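Spermidine synthase (Thermotoga maritima, PDB 1JQ3) transfers an aminopropyl group from decarboxylated S-adenosylmethionine to putrescine, yielding spermidine and S-methyl-5'-thioadenosine. Local coordinates at residues His77-His82 and Leu271-Glu276; Glu73-Glu78 and Phe235-Pro240. All coordinates share one frame; numbering follows the deposited sequence.

Interaction 1: residues His77-His82 and Leu271-Glu276. With AAT (S-adenosyl-1,8-diamino-3-thiooctane), chain E.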
# COMPACT_ATOMS: atom_id res chain seq x y z
N HIS A 77 20.97 10.16 17.31
CA HIS A 77 22.23 9.86 17.98
C HIS A 77 22.89 11.04 18.67
O HIS A 77 23.42 10.89 19.77
CB HIS A 77 23.19 9.15 17.03
CG HIS A 77 22.65 7.84 16.54
ND1 HIS A 77 22.50 7.54 15.21
CD2 HIS A 77 22.19 6.76 17.22
CE1 HIS A 77 21.97 6.34 15.08
NE2 HIS A 77 21.78 5.84 16.29
N GLU A 78 22.80 12.23 18.07
CA GLU A 78 23.39 13.41 18.71
C GLU A 78 22.64 13.80 19.97
O GLU A 78 23.26 14.16 20.95
CB GLU A 78 23.47 14.59 17.75
CG GLU A 78 24.50 14.40 16.66
CD GLU A 78 24.76 15.66 15.87
OE1 GLU A 78 24.33 16.76 16.31
OE2 GLU A 78 25.41 15.57 14.81
N MET A 79 21.31 13.71 19.96
CA MET A 79 20.55 14.07 21.15
C MET A 79 20.65 13.03 22.27
O MET A 79 20.73 13.38 23.44
CB MET A 79 19.08 14.35 20.82
CG MET A 79 18.87 15.66 20.06
SD MET A 79 19.60 17.10 20.95
CE MET A 79 18.52 17.19 22.37
N LEU A 80 20.69 11.75 21.90
CA LEU A 80 20.78 10.70 22.91
C LEU A 80 22.14 10.72 23.60
O LEU A 80 22.21 10.57 24.82
CB LEU A 80 20.53 9.32 22.28
CG LEU A 80 20.60 8.12 23.23
CD1 LEU A 80 19.51 8.19 24.29
CD2 LEU A 80 20.48 6.81 22.44
N ALA A 81 23.20 10.98 22.84
CA ALA A 81 24.54 10.96 23.42
C ALA A 81 25.11 12.25 23.96
O ALA A 81 25.68 12.27 25.05
CB ALA A 81 25.53 10.36 22.43
N HIS A 82 24.97 13.35 23.21
CA HIS A 82 25.61 14.58 23.65
C HIS A 82 25.10 15.26 24.90
O HIS A 82 25.87 15.91 25.59
CB HIS A 82 25.78 15.56 22.48
CG HIS A 82 26.64 15.02 21.38
ND1 HIS A 82 27.94 14.60 21.59
CD2 HIS A 82 26.36 14.76 20.08
CE1 HIS A 82 28.42 14.11 20.46
NE2 HIS A 82 27.49 14.19 19.53
N LEU A 271 28.97 18.68 14.63
CA LEU A 271 27.66 18.45 15.24
C LEU A 271 26.64 18.97 14.22
O LEU A 271 26.68 20.14 13.84
CB LEU A 271 27.52 19.16 16.59
CG LEU A 271 28.37 18.64 17.75
CD1 LEU A 271 28.49 19.68 18.85
CD2 LEU A 271 27.80 17.35 18.29
N LYS A 272 25.79 18.09 13.70
CA LYS A 272 24.81 18.50 12.69
C LYS A 272 23.45 18.90 13.25
O LYS A 272 22.62 19.47 12.55
CB LYS A 272 24.66 17.39 11.64
CG LYS A 272 25.95 17.07 10.88
CD LYS A 272 25.78 15.89 9.92
CE LYS A 272 24.81 16.23 8.78
NZ LYS A 272 24.57 15.11 7.80
N TYR A 273 23.24 18.63 14.54
CA TYR A 273 21.97 18.97 15.16
C TYR A 273 22.18 19.69 16.48
O TYR A 273 21.77 20.84 16.65
CB TYR A 273 21.15 17.69 15.39
CG TYR A 273 19.78 17.90 15.98
CD1 TYR A 273 19.61 18.13 17.34
CD2 TYR A 273 18.64 17.85 15.17
CE1 TYR A 273 18.35 18.31 17.89
CE2 TYR A 273 17.37 18.03 15.71
CZ TYR A 273 17.24 18.25 17.07
OH TYR A 273 15.99 18.43 17.60
N TYR A 274 22.84 18.99 17.39
CA TYR A 274 23.09 19.48 18.74
C TYR A 274 23.96 20.72 18.86
O TYR A 274 24.99 20.84 18.19
CB TYR A 274 23.68 18.34 19.58
CG TYR A 274 23.95 18.71 21.02
CD1 TYR A 274 22.97 18.55 21.99
CD2 TYR A 274 25.21 19.18 21.41
CE1 TYR A 274 23.23 18.85 23.32
CE2 TYR A 274 25.47 19.49 22.73
CZ TYR A 274 24.49 19.32 23.68
OH TYR A 274 24.79 19.55 24.99
N ASN A 275 23.52 21.65 19.71
CA ASN A 275 24.27 22.88 20.00
C ASN A 275 23.82 23.43 21.36
O ASN A 275 22.84 22.94 21.93
CB ASN A 275 24.12 23.93 18.88
CG ASN A 275 22.69 24.40 18.69
OD1 ASN A 275 21.98 24.68 19.65
ND2 ASN A 275 22.26 24.50 17.43
N GLU A 276 24.53 24.44 21.87
CA GLU A 276 24.22 25.01 23.18
C GLU A 276 22.76 25.42 23.42
O GLU A 276 22.21 25.19 24.50
CB GLU A 276 25.16 26.20 23.49
CG GLU A 276 25.11 27.34 22.48
CD GLU A 276 25.81 28.61 22.95
OE1 GLU A 276 26.25 29.41 22.09
OE2 GLU A 276 25.91 28.83 24.18
N AAT E . 20.32 3.48 17.12
CA AAT E . 19.07 3.75 16.58
CB AAT E . 18.28 2.53 16.49
CG AAT E . 18.29 1.81 17.77
SD AAT E . 18.91 0.16 17.47
C5' AAT E . 18.44 -0.78 18.94
C4' AAT E . 19.27 -2.01 19.16
O4' AAT E . 19.12 -2.42 20.42
C3' AAT E . 18.88 -3.14 18.31
O3' AAT E . 20.01 -3.37 17.53
C2' AAT E . 18.61 -4.36 19.30
O2' AAT E . 18.98 -5.68 18.91
C1' AAT E . 19.25 -3.80 20.56
N9 AAT E . 18.58 -4.09 21.80
C8 AAT E . 17.35 -4.62 22.06
N7 AAT E . 17.25 -5.38 23.18
C5 AAT E . 18.45 -5.38 23.67
C6 AAT E . 18.98 -6.02 24.90
N6 AAT E . 18.19 -6.78 25.76
N1 AAT E . 20.34 -5.90 25.25
C2 AAT E . 21.11 -5.14 24.36
N3 AAT E . 20.70 -4.49 23.19
C4 AAT E . 19.34 -4.61 22.85
C11 AAT E . 16.89 1.74 18.32
C12 AAT E . 15.91 2.87 18.56
C13 AAT E . 14.84 2.96 17.48
C14 AAT E . 13.37 3.10 17.84
C15 AAT E . 12.29 3.20 16.77
N16 AAT E . 10.88 3.34 16.84
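E78 reaches from helix 73-87, in the Rossmann-like catalytic domain of the spermidine synthase family, into the loop 271-276 and gathers three consecutive backbone N-H groups with one carboxylate. Its CB packs near CB of Y274. CG lies beside the backbone N, anti to the carbonyl carbon (chi1 -71°), and from there the extended chain carries CD up to the loop backbone. At the tip the two oxygens divide the work. E78 OE2 takes the N-H of K272 N at 2.8 Å through its syn lone pair, in a fairly straight bond of 163°. The other oxygen accepts twice. Y274 N approaches E78 OE1 almost along the C-O axis, at 2.9 Å. Y273 N meets E78 OE1 on the syn side, tilted out of the carboxylate plane, at 2.8 Å. Three bonds therefore fix the carboxylate's rotation and satisfy the buried oxygens, and three N-H donors around it would be expected to favour the ionised form.

Apolar and aromatic packing flanks this grip. M79, bent at chi2 and chi3, crosses Y273 at about a right angle, M79 CG lying 3.5 Å from Y273 CE1; its SD also lies at the edge of the Y274 ring, a Met-aromatic contact. H82 sets its CB over the centre of the Y274 face, 3.8 Å from the centroid. L271 CD2 sits over one face of the H82 imidazole, offset toward the rim, a CH-pi contact, while E107 and H111 hold the two ring nitrogens. N287 of the second subunit is hydrogen-bonded to L271 O. One residue before E78, H77 turns to the active site, where H77 NE2 accepts a hydrogen bond at 2.9 Å from the amine N of AAT, which lies at the ring edge near its plane.

Interaction 2: residues Glu73-Glu78 and Phe235-Pro240. With AAT (S-adenosyl-1,8-diamino-3-thiooctane), chain E.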
# COMPACT_ATOMS: atom_id res chain seq x y z
N GLU A 73 19.73 10.06 10.80
CA GLU A 73 20.09 9.40 12.05
C GLU A 73 20.85 10.30 13.03
O GLU A 73 20.80 10.10 14.25
CB GLU A 73 20.84 8.09 11.79
CG GLU A 73 22.07 8.19 10.91
CD GLU A 73 23.31 8.67 11.66
OE1 GLU A 73 23.32 8.73 12.91
OE2 GLU A 73 24.31 8.94 10.97
N PHE A 74 21.55 11.31 12.50
CA PHE A 74 22.31 12.21 13.36
C PHE A 74 21.44 12.91 14.40
O PHE A 74 21.90 13.20 15.51
CB PHE A 74 23.05 13.26 12.52
CG PHE A 74 22.14 14.27 11.85
CD1 PHE A 74 21.69 14.06 10.55
CD2 PHE A 74 21.78 15.44 12.50
CE1 PHE A 74 20.90 15.01 9.90
CE2 PHE A 74 20.99 16.41 11.86
CZ PHE A 74 20.54 16.19 10.56
N MET A 75 20.16 13.13 14.07
CA MET A 75 19.25 13.82 14.97
C MET A 75 19.05 13.07 16.26
O MET A 75 19.06 13.65 17.35
CB MET A 75 17.90 14.03 14.30
CG MET A 75 17.94 14.84 13.03
SD MET A 75 16.26 15.08 12.39
CE MET A 75 16.62 15.69 10.71
N TYR A 76 18.87 11.76 16.11
CA TYR A 76 18.64 10.87 17.22
C TYR A 76 19.93 10.64 17.99
O TYR A 76 20.00 10.94 19.18
CB TYR A 76 18.08 9.53 16.69
CG TYR A 76 17.96 8.44 17.73
CD1 TYR A 76 16.89 8.40 18.62
CD2 TYR A 76 18.94 7.45 17.83
CE1 TYR A 76 16.80 7.39 19.59
CE2 TYR A 76 18.87 6.46 18.78
CZ TYR A 76 17.80 6.43 19.66
OH TYR A 76 17.75 5.42 20.59
N HIS A 77 20.97 10.16 17.31
CA HIS A 77 22.23 9.86 17.98
C HIS A 77 22.89 11.04 18.67
O HIS A 77 23.42 10.89 19.77
CB HIS A 77 23.19 9.15 17.03
CG HIS A 77 22.65 7.84 16.54
ND1 HIS A 77 22.50 7.54 15.21
CD2 HIS A 77 22.19 6.76 17.22
CE1 HIS A 77 21.97 6.34 15.08
NE2 HIS A 77 21.78 5.84 16.29
N GLU A 78 22.80 12.23 18.07
CA GLU A 78 23.39 13.41 18.71
C GLU A 78 22.64 13.80 19.97
O GLU A 78 23.26 14.16 20.95
CB GLU A 78 23.47 14.59 17.75
CG GLU A 78 24.50 14.40 16.66
CD GLU A 78 24.76 15.66 15.87
OE1 GLU A 78 24.33 16.76 16.31
OE2 GLU A 78 25.41 15.57 14.81
N PHE A 235 13.56 16.38 17.50
CA PHE A 235 12.92 15.99 16.26
C PHE A 235 13.66 14.74 15.77
O PHE A 235 14.82 14.53 16.05
CB PHE A 235 13.05 17.11 15.23
CG PHE A 235 12.32 18.36 15.61
CD1 PHE A 235 10.94 18.44 15.46
CD2 PHE A 235 13.00 19.45 16.15
CE1 PHE A 235 10.23 19.58 15.85
CE2 PHE A 235 12.31 20.59 16.55
CZ PHE A 235 10.93 20.66 16.39
N MET A 236 12.94 13.88 15.07
CA MET A 236 13.52 12.67 14.51
C MET A 236 12.57 12.44 13.34
O MET A 236 11.50 11.84 13.48
CB MET A 236 13.49 11.56 15.56
CG MET A 236 14.64 10.59 15.42
SD MET A 236 14.56 9.79 13.80
CE MET A 236 16.05 10.49 13.08
N THR A 237 12.99 12.97 12.20
CA THR A 237 12.23 13.01 10.97
C THR A 237 11.71 11.73 10.32
O THR A 237 10.92 11.81 9.38
CB THR A 237 12.95 13.89 9.94
OG1 THR A 237 14.32 13.49 9.86
CG2 THR A 237 12.91 15.34 10.39
N THR A 238 12.11 10.57 10.84
CA THR A 238 11.61 9.31 10.30
C THR A 238 11.14 8.32 11.36
O THR A 238 10.90 7.16 11.06
CB THR A 238 12.60 8.61 9.33
OG1 THR A 238 13.90 8.54 9.93
CG2 THR A 238 12.66 9.34 7.99
N TYR A 239 11.04 8.77 12.61
CA TYR A 239 10.54 7.92 13.69
C TYR A 239 9.06 8.27 13.85
O TYR A 239 8.63 9.38 13.49
CB TYR A 239 11.29 8.16 15.02
CG TYR A 239 12.57 7.35 15.19
CD1 TYR A 239 12.98 6.40 14.25
CD2 TYR A 239 13.38 7.56 16.31
CE1 TYR A 239 14.17 5.67 14.42
CE2 TYR A 239 14.56 6.86 16.49
CZ TYR A 239 14.96 5.91 15.55
OH TYR A 239 16.14 5.23 15.76
N PRO A 240 8.27 7.33 14.36
CA PRO A 240 6.83 7.50 14.57
C PRO A 240 6.48 8.81 15.26
O PRO A 240 6.91 9.06 16.38
CB PRO A 240 6.46 6.29 15.45
CG PRO A 240 7.45 5.24 14.99
CD PRO A 240 8.74 6.04 14.89
N AAT E . 20.32 3.48 17.12
CA AAT E . 19.07 3.75 16.58
CB AAT E . 18.28 2.53 16.49
CG AAT E . 18.29 1.81 17.77
SD AAT E . 18.91 0.16 17.47
C5' AAT E . 18.44 -0.78 18.94
C4' AAT E . 19.27 -2.01 19.16
O4' AAT E . 19.12 -2.42 20.42
C3' AAT E . 18.88 -3.14 18.31
O3' AAT E . 20.01 -3.37 17.53
C2' AAT E . 18.61 -4.36 19.30
O2' AAT E . 18.98 -5.68 18.91
C1' AAT E . 19.25 -3.80 20.56
N9 AAT E . 18.58 -4.09 21.80
C8 AAT E . 17.35 -4.62 22.06
N7 AAT E . 17.25 -5.38 23.18
C5 AAT E . 18.45 -5.38 23.67
C6 AAT E . 18.98 -6.02 24.90
N6 AAT E . 18.19 -6.78 25.76
N1 AAT E . 20.34 -5.90 25.25
C2 AAT E . 21.11 -5.14 24.36
N3 AAT E . 20.70 -4.49 23.19
C4 AAT E . 19.34 -4.61 22.85
C11 AAT E . 16.89 1.74 18.32
C12 AAT E . 15.91 2.87 18.56
C13 AAT E . 14.84 2.96 17.48
C14 AAT E . 13.37 3.10 17.84
C15 AAT E . 12.29 3.20 16.77
N16 AAT E . 10.88 3.34 16.84
O HOH W 1 16.36 14.22 18.17
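Y76 and Y239 form the aromatic part of this contact, an offset edge-to-face pair in which the edge of Y239 points to the face of Y76, with planes at 70°. CE2 of Y239 comes within 3.5 Å of CD1 of Y76. The same tyrosines line the aminopropyl-transfer site: Y76 CE2 lies 3.5 Å from AAT CA, Y76 OH is hydrogen-bonded to D170 OD1, and the Y239 ring has M236 SD over one face and AAT C15 over the other. Replacing Y76 by an alanine would probably leave the Y239 edge without its facing ring, deprive D170 of a hydroxyl partner and open a gap beside AAT CA.

Apolar packing follows. M236 CG touches Y76 CB at 3.8 Å, and the extended M75 lays CE 3.7 Å from T237 CG2, while D72 holds T237 OG1.

Polar links are indirect or local. One water donates to both M75 O and F235 O, at 2.9 and 2.6 Å. E73 OE1 accepts from H77 ND1 nearly in the imidazole plane, setting that ring's rotation; R106 pairs with E73 OE2.

The contact joins the start of helix 73-87 to the turn between strands 228-235 and 243-250, with helix 103-108 and strand 65-69 against the helix.

Overall arrangement
Helix 73-87 serves both contacts, whose helical segments overlap at H77 and E78; E78 carries interaction 1 alone, and H77 meets AAT. Their centres are about 10 Å apart. Interaction 2 is wholly buried and lies somewhat nearer the centre of the folded chain; interaction 1 is mainly buried but has an exposed edge at K272. Both use methionine and aromatic packing, but interaction 1 adds direct hydrogen bonds from a carboxylate to the loop backbone, whereas interaction 2 has no direct hydrogen bond across it and a water as its polar bridge. The two meet where Y273 packs on F74 and M75 and its OH probably bonds F235 N. A second subunit borders both, illustrating how one helix can serve substrate binding and assembly together.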